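Local coordinates for beta-mannosidase (Trichoderma harzianum, PDB 4CVU), which probably hydrolyses terminal beta-linked mannose residues from the non-reducing ends of mannosides, as a fungal member of glycoside hydrolase family 2, at residues A387-P392 / N417-W422; A592-F597 / L704-N709. All coordinates share one frame; numbering follows the deposited sequence.

Contact 1 of 2, residues A387-P392 / N417-W422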
ATOM      1  N   ALA A 387     -23.419   0.158  22.851  1.00 33.70           N
ATOM      2  CA  ALA A 387     -22.017  -0.332  22.760  1.00 33.94           C
ATOM      3  C   ALA A 387     -21.018   0.614  23.427  1.00 32.22           C
ATOM      4  O   ALA A 387     -21.414   1.670  23.921  1.00 33.43           O
ATOM      5  CB  ALA A 387     -21.613  -0.572  21.314  1.00 33.69           C
ATOM      6  N   ASN A 388     -19.738   0.222  23.442  1.00 32.05           N
ATOM      7  CA  ASN A 388     -18.660   1.034  24.018  1.00 32.08           C
ATOM      8  C   ASN A 388     -17.959   1.840  22.916  1.00 31.58           C
ATOM      9  O   ASN A 388     -17.516   1.294  21.936  1.00 31.49           O
ATOM     10  CB  ASN A 388     -17.664   0.155  24.698  1.00 32.43           C
ATOM     11  CG  ASN A 388     -18.231  -0.456  25.998  1.00 32.72           C
ATOM     12  OD1 ASN A 388     -17.938   0.029  27.105  1.00 33.55           O
ATOM     13  ND2 ASN A 388     -19.016  -1.483  25.875  1.00 32.78           N
ATOM     14  N   LEU A 389     -17.909   3.128  23.088  1.00 31.57           N
ATOM     15  CA  LEU A 389     -17.251   4.038  22.148  1.00 31.21           C
ATOM     16  C   LEU A 389     -15.813   4.227  22.592  1.00 31.76           C
ATOM     17  O   LEU A 389     -15.546   4.683  23.713  1.00 32.68           O
ATOM     18  CB  LEU A 389     -17.970   5.372  22.163  1.00 31.98           C
ATOM     19  CG  LEU A 389     -17.309   6.461  21.306  1.00 32.03           C
ATOM     20  CD1 LEU A 389     -17.444   6.083  19.851  1.00 32.84           C
ATOM     21  CD2 LEU A 389     -17.960   7.796  21.611  1.00 33.13           C
ATOM     22  N   ILE A 390     -14.882   3.894  21.711  1.00 30.88           N
ATOM     23  CA  ILE A 390     -13.465   4.145  21.929  1.00 30.30           C
ATOM     24  C   ILE A 390     -13.051   5.308  21.006  1.00 31.38           C
ATOM     25  O   ILE A 390     -13.815   5.697  20.116  1.00 31.30           O
ATOM     26  CB  ILE A 390     -12.596   2.900  21.675  1.00 30.15           C
ATOM     27  CG1 ILE A 390     -12.658   2.487  20.211  1.00 29.84           C
ATOM     28  CG2 ILE A 390     -13.020   1.744  22.596  1.00 30.92           C
ATOM     29  CD1 ILE A 390     -11.354   1.960  19.674  1.00 30.92           C
ATOM     30  N   PRO A 391     -11.887   5.901  21.242  1.00 32.38           N
ATOM     31  CA  PRO A 391     -11.514   7.027  20.354  1.00 33.51           C
ATOM     32  C   PRO A 391     -11.485   6.583  18.898  1.00 33.47           C
ATOM     33  O   PRO A 391     -10.864   5.577  18.583  1.00 35.07           O
ATOM     34  CB  PRO A 391     -10.121   7.409  20.832  1.00 33.11           C
ATOM     35  CG  PRO A 391     -10.063   6.898  22.237  1.00 32.86           C
ATOM     36  CD  PRO A 391     -10.873   5.658  22.285  1.00 31.75           C
ATOM     37  N   PRO A 392     -12.137   7.330  18.010  1.00 35.80           N
ATOM     38  CA  PRO A 392     -12.134   6.954  16.550  1.00 36.85           C
ATOM     39  C   PRO A 392     -10.769   7.096  15.837  1.00 35.50           C
ATOM     40  O   PRO A 392     -10.615   6.570  14.739  1.00 34.12           O
ATOM     41  CB  PRO A 392     -13.126   7.951  15.943  1.00 36.28           C
ATOM     42  CG  PRO A 392     -12.966   9.163  16.820  1.00 36.33           C
ATOM     43  CD  PRO A 392     -12.788   8.620  18.232  1.00 35.77           C
ATOM     44  N   ASN A 417     -29.750   3.374  22.186  1.00 34.23           N
ATOM     45  CA  ASN A 417     -30.119   4.551  22.950  1.00 33.93           C
ATOM     46  C   ASN A 417     -29.021   4.994  23.889  1.00 33.80           C
ATOM     47  O   ASN A 417     -29.175   6.011  24.566  1.00 34.31           O
ATOM     48  CB  ASN A 417     -31.452   4.369  23.678  1.00 34.70           C
ATOM     49  CG  ASN A 417     -31.461   3.156  24.558  1.00 34.06           C
ATOM     50  OD1 ASN A 417     -30.438   2.796  25.092  1.00 33.49           O
ATOM     51  ND2 ASN A 417     -32.586   2.462  24.618  1.00 35.65           N
ATOM     52  N   MET A 418     -27.873   4.297  23.867  1.00 32.56           N
ATOM     53  CA  MET A 418     -26.763   4.607  24.766  1.00 33.26           C
ATOM     54  C   MET A 418     -25.425   4.182  24.167  1.00 31.90           C
ATOM     55  O   MET A 418     -25.351   3.160  23.463  1.00 31.95           O
ATOM     56  CB  MET A 418     -26.960   3.875  26.127  1.00 32.99           C
ATOM     57  CG  MET A 418     -25.940   4.237  27.185  1.00 33.62           C
ATOM     58  SD  MET A 418     -26.272   3.395  28.772  1.00 35.31           S
ATOM     59  CE  MET A 418     -27.408   4.521  29.539  1.00 34.52           C
ATOM     60  N   LEU A 419     -24.404   5.016  24.409  1.00 32.72           N
ATOM     61  CA  LEU A 419     -23.011   4.653  24.308  1.00 32.56           C
ATOM     62  C   LEU A 419     -22.340   4.809  25.658  1.00 34.25           C
ATOM     63  O   LEU A 419     -22.576   5.795  26.394  1.00 36.42           O
ATOM     64  CB  LEU A 419     -22.248   5.511  23.256  1.00 32.52           C
ATOM     65  CG  LEU A 419     -22.736   5.450  21.823  1.00 31.56           C
ATOM     66  CD1 LEU A 419     -22.103   6.551  20.975  1.00 32.82           C
ATOM     67  CD2 LEU A 419     -22.451   4.110  21.203  1.00 32.10           C
ATOM     68  N   ARG A 420     -21.452   3.873  25.984  1.00 33.62           N
ATOM     69  CA  ARG A 420     -20.527   4.076  27.060  1.00 34.36           C
ATOM     70  C   ARG A 420     -19.258   4.674  26.521  1.00 34.14           C
ATOM     71  O   ARG A 420     -18.579   4.024  25.730  1.00 34.37           O
ATOM     72  CB  ARG A 420     -20.185   2.766  27.760  1.00 33.12           C
ATOM     73  CG  ARG A 420     -18.952   2.890  28.626  1.00 33.28           C
ATOM     74  CD  ARG A 420     -18.919   1.762  29.634  1.00 32.67           C
ATOM     75  NE  ARG A 420     -17.693   1.776  30.428  1.00 33.89           N
ATOM     76  CZ  ARG A 420     -16.756   0.831  30.452  1.00 34.56           C
ATOM     77  NH1 ARG A 420     -16.824  -0.260  29.702  1.00 37.18           N
ATOM     78  NH2 ARG A 420     -15.719   0.983  31.251  1.00 37.66           N
ATOM     79  N   VAL A 421     -18.943   5.889  26.954  1.00 34.20           N
ATOM     80  CA  VAL A 421     -17.735   6.577  26.555  1.00 35.14           C
ATOM     81  C   VAL A 421     -16.599   6.074  27.460  1.00 34.79           C
ATOM     82  O   VAL A 421     -16.367   6.576  28.555  1.00 35.39           O
ATOM     83  CB  VAL A 421     -17.874   8.112  26.600  1.00 35.56           C
ATOM     84  CG1 VAL A 421     -16.649   8.781  25.995  1.00 36.43           C
ATOM     85  CG2 VAL A 421     -19.098   8.552  25.857  1.00 35.26           C
ATOM     86  N   TRP A 422     -15.902   5.071  26.939  1.00 35.20           N
ATOM     87  CA  TRP A 422     -14.925   4.271  27.627  1.00 35.20           C
ATOM     88  C   TRP A 422     -13.711   5.061  28.106  1.00 35.43           C
ATOM     89  O   TRP A 422     -13.204   5.908  27.387  1.00 34.10           O
ATOM     90  CB  TRP A 422     -14.473   3.160  26.650  1.00 35.47           C
ATOM     91  CG  TRP A 422     -13.326   2.322  27.162  1.00 33.91           C
ATOM     92  CD1 TRP A 422     -13.427   1.245  28.008  1.00 33.63           C
ATOM     93  CD2 TRP A 422     -11.942   2.489  26.881  1.00 32.73           C
ATOM     94  NE1 TRP A 422     -12.179   0.714  28.240  1.00 33.50           N
ATOM     95  CE2 TRP A 422     -11.249   1.470  27.573  1.00 33.59           C
ATOM     96  CE3 TRP A 422     -11.203   3.418  26.131  1.00 33.56           C
ATOM     97  CZ2 TRP A 422      -9.852   1.352  27.536  1.00 33.39           C
ATOM     98  CZ3 TRP A 422      -9.828   3.294  26.077  1.00 33.55           C
ATOM     99  CH2 TRP A 422      -9.161   2.277  26.783  1.00 33.76           C
TER
HETATM  100  O   HOH W   1     -13.548   6.475  24.738  1.00 42.15           O
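Arg420 NH1 donates a short but bent hydrogen bond to Asn388 OD1, 2.8 Å long with an N-H...O angle of 134°, joining the first two parallel strands of the (beta/alpha)8 barrel. The two strands belong to the beta-alpha-beta unit closed by helix 401-413. Amide and guanidinium planes are almost perpendicular (87°), and OD1 stands clearly out of the guanidinium plane. With CG anti to the backbone N (chi1 164°) and the chain extended as far as NE, the arginine passes by OD1, which also lies 3.2 Å from Arg420 CD. The same NH1 forms a salt bridge with Glu594 OE2, NE forms one with Glu446, and NH2 bonds to Asn488 OD1. A leucine here would probably leave Glu446 and Glu594 without their shared cationic mate and Asn388 OD1 without this donor.

The backbones pair in parallel. Arg420 N bonds to Ala387 O at 3.0 Å and Leu389 N to Arg420 O at 2.9 Å, while Trp422 N reaches Leu389 O at a longer 3.3 Å as 387-392 leaves its strand. On the face shared by Leu389, Leu419 and Val421, contacts are apolar: Leu389 CD2 lies 4.4 Å from Leu419 CD1 and a similar distance from Val421 CG2. Phe408 and Val411 of helix 401-413 pack against Leu419. Farther along, Ile390 CG2 and Pro391 CD approach CE3 of Trp422 obliquely, and the indole also meets Trp200 and Trp202 edge-to-face. Where the strands part, one water donates both to Leu389 O and, at 2.7 Å, to Trp422 O.

Contact 2 of 2, residues A592-F597 / L704-N709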
ATOM      1  N   ALA A 592     -25.359  -5.557  31.209  1.00 35.16           N
ATOM      2  CA  ALA A 592     -24.168  -6.100  30.606  1.00 34.13           C
ATOM      3  C   ALA A 592     -23.483  -4.925  29.932  1.00 34.97           C
ATOM      4  O   ALA A 592     -23.987  -4.433  28.941  1.00 35.00           O
ATOM      5  CB  ALA A 592     -24.549  -7.159  29.586  1.00 34.48           C
ATOM      6  N   ASN A 593     -22.399  -4.434  30.524  1.00 35.56           N
ATOM      7  CA  ASN A 593     -21.741  -3.221  30.043  1.00 36.62           C
ATOM      8  C   ASN A 593     -20.588  -3.457  29.082  1.00 35.66           C
ATOM      9  O   ASN A 593     -20.100  -2.499  28.450  1.00 38.12           O
ATOM     10  CB  ASN A 593     -21.291  -2.360  31.232  1.00 36.65           C
ATOM     11  CG  ASN A 593     -20.001  -2.825  31.860  1.00 36.28           C
ATOM     12  OD1 ASN A 593     -19.782  -4.001  32.034  1.00 38.61           O
ATOM     13  ND2 ASN A 593     -19.152  -1.875  32.255  1.00 37.16           N
ATOM     14  N   GLU A 594     -20.163  -4.725  29.006  1.00 36.86           N
ATOM     15  CA  GLU A 594     -19.026  -5.204  28.181  1.00 37.16           C
ATOM     16  C   GLU A 594     -19.150  -6.669  27.824  1.00 36.90           C
ATOM     17  O   GLU A 594     -19.306  -7.534  28.707  1.00 37.40           O
ATOM     18  CB  GLU A 594     -17.692  -5.107  28.936  1.00 36.66           C
ATOM     19  CG  GLU A 594     -17.163  -3.744  29.221  1.00 38.57           C
ATOM     20  CD  GLU A 594     -15.689  -3.718  29.621  1.00 34.98           C
ATOM     21  OE1 GLU A 594     -14.915  -4.563  29.140  1.00 35.47           O
ATOM     22  OE2 GLU A 594     -15.252  -2.771  30.359  1.00 38.75           O
ATOM     23  N   PHE A 595     -19.006  -6.965  26.540  1.00 37.46           N
ATOM     24  CA  PHE A 595     -18.892  -8.363  26.081  1.00 37.86           C
ATOM     25  C   PHE A 595     -18.467  -8.428  24.633  1.00 35.91           C
ATOM     26  O   PHE A 595     -18.842  -7.563  23.822  1.00 40.36           O
ATOM     27  CB  PHE A 595     -20.192  -9.146  26.295  1.00 37.57           C
ATOM     28  CG  PHE A 595     -21.398  -8.517  25.648  1.00 37.61           C
ATOM     29  CD1 PHE A 595     -22.100  -7.480  26.288  1.00 37.02           C
ATOM     30  CD2 PHE A 595     -21.857  -8.972  24.417  1.00 38.39           C
ATOM     31  CE1 PHE A 595     -23.221  -6.913  25.689  1.00 37.63           C
ATOM     32  CE2 PHE A 595     -22.974  -8.400  23.812  1.00 37.70           C
ATOM     33  CZ  PHE A 595     -23.663  -7.388  24.457  1.00 38.69           C
ATOM     34  N   GLY A 596     -17.649  -9.426  24.306  1.00 35.74           N
ATOM     35  CA  GLY A 596     -17.208  -9.593  22.898  1.00 34.36           C
ATOM     36  C   GLY A 596     -16.184 -10.660  22.581  1.00 32.99           C
ATOM     37  O   GLY A 596     -15.800 -11.470  23.445  1.00 34.90           O
ATOM     38  N   PHE A 597     -15.829 -10.703  21.293  1.00 31.48           N
ATOM     39  CA  PHE A 597     -14.881 -11.634  20.672  1.00 29.90           C
ATOM     40  C   PHE A 597     -14.322 -10.806  19.490  1.00 29.42           C
ATOM     41  O   PHE A 597     -15.097 -10.052  18.938  1.00 29.10           O
ATOM     42  CB  PHE A 597     -15.627 -12.810  20.116  1.00 31.48           C
ATOM     43  CG  PHE A 597     -14.794 -14.053  19.942  1.00 31.72           C
ATOM     44  CD1 PHE A 597     -14.115 -14.300  18.800  1.00 32.31           C
ATOM     45  CD2 PHE A 597     -14.711 -14.988  20.990  1.00 32.38           C
ATOM     46  CE1 PHE A 597     -13.345 -15.438  18.647  1.00 32.37           C
ATOM     47  CE2 PHE A 597     -13.980 -16.117  20.851  1.00 32.64           C
ATOM     48  CZ  PHE A 597     -13.291 -16.372  19.696  1.00 33.58           C
ATOM     49  N   LEU A 704     -24.597  -3.314  26.437  1.00 32.26           N
ATOM     50  CA  LEU A 704     -23.598  -2.488  25.708  1.00 33.14           C
ATOM     51  C   LEU A 704     -22.466  -3.374  25.246  1.00 33.34           C
ATOM     52  O   LEU A 704     -21.556  -3.712  26.010  1.00 34.82           O
ATOM     53  CB  LEU A 704     -23.053  -1.359  26.598  1.00 32.55           C
ATOM     54  CG  LEU A 704     -24.057  -0.454  27.309  1.00 32.63           C
ATOM     55  CD1 LEU A 704     -23.376   0.539  28.244  1.00 32.95           C
ATOM     56  CD2 LEU A 704     -24.955   0.278  26.343  1.00 32.83           C
ATOM     57  N   TYR A 705     -22.503  -3.784  23.997  1.00 33.90           N
ATOM     58  CA  TYR A 705     -21.456  -4.674  23.513  1.00 34.31           C
ATOM     59  C   TYR A 705     -20.080  -3.995  23.399  1.00 35.04           C
ATOM     60  O   TYR A 705     -19.952  -2.760  23.236  1.00 33.81           O
ATOM     61  CB  TYR A 705     -21.892  -5.391  22.232  1.00 34.43           C
ATOM     62  CG  TYR A 705     -21.969  -4.571  20.926  1.00 34.04           C
ATOM     63  CD1 TYR A 705     -20.823  -4.165  20.268  1.00 33.97           C
ATOM     64  CD2 TYR A 705     -23.201  -4.272  20.338  1.00 34.42           C
ATOM     65  CE1 TYR A 705     -20.903  -3.468  19.049  1.00 33.97           C
ATOM     66  CE2 TYR A 705     -23.284  -3.583  19.133  1.00 34.16           C
ATOM     67  CZ  TYR A 705     -22.137  -3.184  18.494  1.00 33.86           C
ATOM     68  OH  TYR A 705     -22.203  -2.492  17.287  1.00 35.97           O
ATOM     69  N   TRP A 706     -19.051  -4.825  23.517  1.00 34.84           N
ATOM     70  CA  TRP A 706     -17.663  -4.397  23.324  1.00 34.25           C
ATOM     71  C   TRP A 706     -17.250  -4.822  21.915  1.00 34.81           C
ATOM     72  O   TRP A 706     -17.173  -6.023  21.647  1.00 32.48           O
ATOM     73  CB  TRP A 706     -16.721  -5.023  24.395  1.00 34.38           C
ATOM     74  CG  TRP A 706     -15.393  -4.390  24.227  1.00 35.13           C
ATOM     75  CD1 TRP A 706     -14.426  -4.774  23.377  1.00 35.22           C
ATOM     76  CD2 TRP A 706     -14.964  -3.136  24.780  1.00 35.58           C
ATOM     77  NE1 TRP A 706     -13.399  -3.888  23.375  1.00 34.91           N
ATOM     78  CE2 TRP A 706     -13.699  -2.864  24.239  1.00 35.60           C
ATOM     79  CE3 TRP A 706     -15.508  -2.251  25.705  1.00 35.28           C
ATOM     80  CZ2 TRP A 706     -12.980  -1.757  24.577  1.00 35.46           C
ATOM     81  CZ3 TRP A 706     -14.796  -1.121  26.041  1.00 35.21           C
ATOM     82  CH2 TRP A 706     -13.535  -0.878  25.471  1.00 35.87           C
ATOM     83  N   GLN A 707     -16.970  -3.916  20.967  1.00 33.62           N
ATOM     84  CA  GLN A 707     -16.897  -2.479  21.102  1.00 33.93           C
ATOM     85  C   GLN A 707     -17.537  -1.921  19.838  1.00 32.56           C
ATOM     86  O   GLN A 707     -17.707  -2.650  18.850  1.00 31.56           O
ATOM     87  CB  GLN A 707     -15.438  -1.999  21.176  1.00 33.44           C
ATOM     88  CG  GLN A 707     -14.588  -2.400  19.983  1.00 33.96           C
ATOM     89  CD  GLN A 707     -13.091  -2.324  20.213  1.00 34.30           C
ATOM     90  OE1 GLN A 707     -12.521  -3.164  20.897  1.00 34.00           O
ATOM     91  NE2 GLN A 707     -12.436  -1.329  19.611  1.00 33.11           N
ATOM     92  N   LEU A 708     -17.951  -0.660  19.876  1.00 32.28           N
ATOM     93  CA  LEU A 708     -18.660  -0.116  18.746  1.00 33.39           C
ATOM     94  C   LEU A 708     -17.712  -0.060  17.585  1.00 34.63           C
ATOM     95  O   LEU A 708     -18.035  -0.519  16.487  1.00 36.53           O
ATOM     96  CB  LEU A 708     -19.200   1.296  19.049  1.00 33.50           C
ATOM     97  CG  LEU A 708     -19.677   2.125  17.817  1.00 32.45           C
ATOM     98  CD1 LEU A 708     -20.965   1.585  17.269  1.00 32.82           C
ATOM     99  CD2 LEU A 708     -19.912   3.542  18.215  1.00 32.70           C
ATOM    100  N   ASN A 709     -16.537   0.533  17.827  1.00 35.02           N
ATOM    101  CA  ASN A 709     -15.763   1.116  16.730  1.00 33.78           C
ATOM    102  C   ASN A 709     -14.255   0.859  16.805  1.00 34.83           C
ATOM    103  O   ASN A 709     -13.750   0.459  17.868  1.00 34.01           O
ATOM    104  CB  ASN A 709     -16.046   2.616  16.656  1.00 32.95           C
ATOM    105  CG  ASN A 709     -15.538   3.364  17.874  1.00 32.98           C
ATOM    106  OD1 ASN A 709     -15.839   2.992  19.007  1.00 32.87           O
ATOM    107  ND2 ASN A 709     -14.763   4.426  17.653  1.00 33.73           N
TER
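Two backbone bonds tie 592-597 to 704-709 in parallel, Leu704 N to Ala592 O and Trp706 N to Phe595 O, both 2.8 Å, with three steps along one segment against two along the other. Asn593 takes up the extra residue, much as in a beta bulge, and Phe595 N is left buried without a hydrogen-bond partner.

Phe595 supplies the main apolar contact. Its CG sits between the backbone N and the carbonyl carbon (chi1 56°), which brings the ring back to the neighbouring strand although CB points away from it. Tyr705 then lies over one ring face: its CA is 3.8 Å from the ring centroid in a CH-pi contact, displaced toward the rim, and its CB is 3.5 Å from CZ. Glu686 and Ile687 of helix 664-692 also touch this phenylalanine, while the Tyr705 hydroxyl bonds to Gln414.

Trp706 points toward 592-597, with its CB 3.4 Å from Phe595 O. Glu594 runs beside the indole in the same direction, its CG 4.2 Å from CE3, and the carboxylate and ring planes are 36° apart; OE1 is held by Tyr573. At Gly596 a CB would run into Trp706 O, which accepts a hydrogen bond from Tyr683. Beyond Trp706 the chain continues through a cis peptide to Gln707, whose CB lies over one face of the indole. Gln707 NE2 donates an almost straight bond of 2.8 Å to Asn709 O, a bond that links the residues on the far side of the cis peptide. A non-proline cis peptide following a tryptophan at the end of the last strand is a recurring feature of clan GH-A (beta/alpha)8 barrels, and here it accompanies the pairing of the seventh and eighth strands.

The centres of contacts 1 and 2 lie 9 Å apart, and the pairing of 380-389 with 702-705, which closes the barrel, lies between the two contacts and joins them. Asn388 O is 2.9 Å from Leu708 N, and Ile390 O is 2.9 Å from Asn709 ND2, both probable hydrogen bonds. Asn388 ND2 bonds to Asn593 O and Tyr705 O, reaching both segments of contact 2. Trp422 and Trp706 meet edge-to-face, CD1 of the former 3.3 Å from CH2 of the latter. These side chains gather at the C-terminal ends of the strands, where family 2 enzymes carry their active site. The cadmium nearest Asn593 is about 8 Å from its side chain.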